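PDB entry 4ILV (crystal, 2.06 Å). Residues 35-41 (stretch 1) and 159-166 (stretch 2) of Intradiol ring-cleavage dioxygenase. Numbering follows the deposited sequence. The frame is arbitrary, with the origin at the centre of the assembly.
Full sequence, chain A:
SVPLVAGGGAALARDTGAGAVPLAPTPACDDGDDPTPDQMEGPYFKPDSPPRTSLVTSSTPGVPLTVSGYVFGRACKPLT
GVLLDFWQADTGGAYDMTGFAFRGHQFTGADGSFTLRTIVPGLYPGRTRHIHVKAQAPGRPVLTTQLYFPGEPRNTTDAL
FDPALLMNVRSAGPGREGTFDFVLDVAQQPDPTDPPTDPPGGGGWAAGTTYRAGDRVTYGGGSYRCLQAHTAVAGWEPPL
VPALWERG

Stretch 1 35-41: PTPDQME
Stretch 2 159-166: ALFDPALL

Stretch 1 is irregular but largely extended, with phi/psi near -63/150 at Pro37, -144/170 at Gln39 and -66/154 at Met40; it packs on a looped stretch 2, burying 360 Å² in total. The CA atoms of Gln39 and Leu160 lie 8.1 Å apart, those of Pro37 and Leu165 7.3 Å, so the two stretches run in roughly opposite directions, without residue-for-residue pairing.

Leu160 (phi/psi -77/-16) points toward stretch 1 with chi1 off-well at -99° and chi2 p. Leu160 CD2 lies 4.1 Å from Met40 CG, an apolar contact that Met40 reaches with a p, t, p side chain. Leu160 O accepts the one cross-stretch hydrogen bond, from Gln39 NE2 at 2.7 Å and an N-H...O angle of 140°, short but bent; Gln39 is m, t, with chi3 -34°.

Phe161 (-61/140, chi1 t) turns away. Asp162 (-140/114, chi1 t) places CB 3.8 Å from Gln39 NE2. Asp162 OD1 accepts from Ala164 N at 3.0 Å. Asp162 O accepts from Leu165 N at 2.8 Å, and both bonds brace the turn through the 3-10 segment Pro163-Ala164.

Ala164 CB meets Pro37 CG at 4.0 Å. Leu165 (-104/15; m, t) is buried: Leu165 CD1 lies 3.5 Å from Gln39 CD, and Leu165 CD2 approaches Thr36 CG2 at 3.7 Å and Pro37 CD at 3.8 Å.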

# COMPACT_ATOMS: atom_id res chain seq x y z
N PRO A 35 -3.20 -12.24 -11.01
CA PRO A 35 -3.60 -10.90 -10.60
C PRO A 35 -3.46 -10.74 -9.09
O PRO A 35 -3.57 -11.72 -8.36
CB PRO A 35 -5.07 -10.82 -10.98
CG PRO A 35 -5.55 -12.22 -10.88
CD PRO A 35 -4.38 -13.12 -11.17
N THR A 36 -3.24 -9.51 -8.64
CA THR A 36 -2.99 -9.22 -7.24
C THR A 36 -4.06 -9.80 -6.32
O THR A 36 -5.23 -9.46 -6.45
CB THR A 36 -2.90 -7.70 -7.02
OG1 THR A 36 -1.95 -7.15 -7.94
CG2 THR A 36 -2.50 -7.38 -5.57
N PRO A 37 -3.67 -10.71 -5.41
CA PRO A 37 -4.62 -11.36 -4.50
C PRO A 37 -5.28 -10.35 -3.58
O PRO A 37 -4.67 -9.34 -3.23
CB PRO A 37 -3.73 -12.31 -3.69
CG PRO A 37 -2.54 -12.53 -4.52
CD PRO A 37 -2.31 -11.26 -5.27
N ASP A 38 -6.52 -10.63 -3.17
CA ASP A 38 -7.21 -9.74 -2.24
C ASP A 38 -7.02 -10.21 -0.80
O ASP A 38 -6.70 -11.37 -0.55
CB ASP A 38 -8.70 -9.66 -2.57
CG ASP A 38 -9.39 -11.00 -2.51
OD1 ASP A 38 -9.21 -11.82 -3.44
OD2 ASP A 38 -10.12 -11.24 -1.53
N GLN A 39 -7.21 -9.29 0.14
CA GLN A 39 -7.14 -9.62 1.57
C GLN A 39 -8.17 -8.78 2.32
O GLN A 39 -8.77 -7.86 1.76
CB GLN A 39 -5.74 -9.38 2.14
CG GLN A 39 -4.70 -10.34 1.60
CD GLN A 39 -3.54 -10.53 2.54
OE1 GLN A 39 -3.13 -9.61 3.25
NE2 GLN A 39 -3.00 -11.75 2.56
N MET A 40 -8.37 -9.10 3.59
CA MET A 40 -9.38 -8.39 4.36
C MET A 40 -9.06 -6.91 4.59
O MET A 40 -7.89 -6.47 4.55
CB MET A 40 -9.68 -9.12 5.67
CG MET A 40 -8.48 -9.40 6.55
SD MET A 40 -8.99 -10.28 8.05
CE MET A 40 -9.82 -11.70 7.33
N GLU A 41 -10.11 -6.13 4.79
CA GLU A 41 -10.02 -4.70 5.02
C GLU A 41 -9.43 -4.37 6.40
O GLU A 41 -8.57 -3.50 6.52
CB GLU A 41 -11.42 -4.10 4.90
CG GLU A 41 -11.54 -2.61 5.16
CD GLU A 41 -12.96 -2.11 4.93
OE1 GLU A 41 -13.35 -1.92 3.76
OE2 GLU A 41 -13.69 -1.95 5.93
N ALA A 159 -0.51 -15.71 9.93
CA ALA A 159 -1.23 -16.56 8.99
C ALA A 159 -1.78 -15.79 7.79
O ALA A 159 -2.04 -16.37 6.74
CB ALA A 159 -2.34 -17.31 9.70
N LEU A 160 -1.97 -14.49 7.95
CA LEU A 160 -2.51 -13.67 6.87
C LEU A 160 -1.47 -13.37 5.80
O LEU A 160 -1.81 -12.95 4.70
CB LEU A 160 -3.05 -12.35 7.42
CG LEU A 160 -4.55 -12.22 7.67
CD1 LEU A 160 -4.99 -13.10 8.83
CD2 LEU A 160 -4.91 -10.76 7.92
N PHE A 161 -0.20 -13.57 6.13
CA PHE A 161 0.89 -13.23 5.23
C PHE A 161 0.80 -14.02 3.94
O PHE A 161 0.45 -15.19 3.95
CB PHE A 161 2.25 -13.49 5.89
CG PHE A 161 3.40 -13.38 4.94
CD1 PHE A 161 3.87 -12.13 4.57
CD2 PHE A 161 3.97 -14.51 4.39
CE1 PHE A 161 4.92 -12.02 3.68
CE2 PHE A 161 5.03 -14.41 3.48
CZ PHE A 161 5.50 -13.15 3.13
N ASP A 162 1.09 -13.36 2.82
CA ASP A 162 1.08 -13.99 1.51
C ASP A 162 2.26 -13.48 0.70
O ASP A 162 2.31 -12.30 0.35
CB ASP A 162 -0.23 -13.65 0.79
CG ASP A 162 -0.38 -14.36 -0.57
OD1 ASP A 162 0.59 -15.00 -1.05
OD2 ASP A 162 -1.46 -14.23 -1.17
N PRO A 163 3.22 -14.36 0.37
CA PRO A 163 4.42 -13.98 -0.39
C PRO A 163 4.10 -13.31 -1.73
O PRO A 163 4.93 -12.57 -2.23
CB PRO A 163 5.14 -15.31 -0.61
CG PRO A 163 4.10 -16.35 -0.37
CD PRO A 163 3.22 -15.80 0.69
N ALA A 164 2.92 -13.57 -2.29
CA ALA A 164 2.53 -12.90 -3.54
C ALA A 164 2.30 -11.39 -3.32
O ALA A 164 2.29 -10.62 -4.27
CB ALA A 164 1.29 -13.54 -4.14
N LEU A 165 2.13 -10.98 -2.07
CA LEU A 165 1.88 -9.57 -1.78
C LEU A 165 3.12 -8.89 -1.20
O LEU A 165 3.03 -7.77 -0.66
CB LEU A 165 0.69 -9.44 -0.83
CG LEU A 165 -0.63 -9.93 -1.43
CD1 LEU A 165 -1.68 -10.13 -0.35
CD2 LEU A 165 -1.14 -8.97 -2.49
N LEU A 166 4.28 -9.54 -1.34
CA LEU A 166 5.55 -8.93 -0.93
C LEU A 166 5.98 -7.82 -1.88
O LEU A 166 5.91 -7.98 -3.10
CB LEU A 166 6.66 -9.98 -0.86
CG LEU A 166 6.83 -10.80 0.42
CD1 LEU A 166 7.80 -11.96 0.18
CD2 LEU A 166 7.31 -9.94 1.59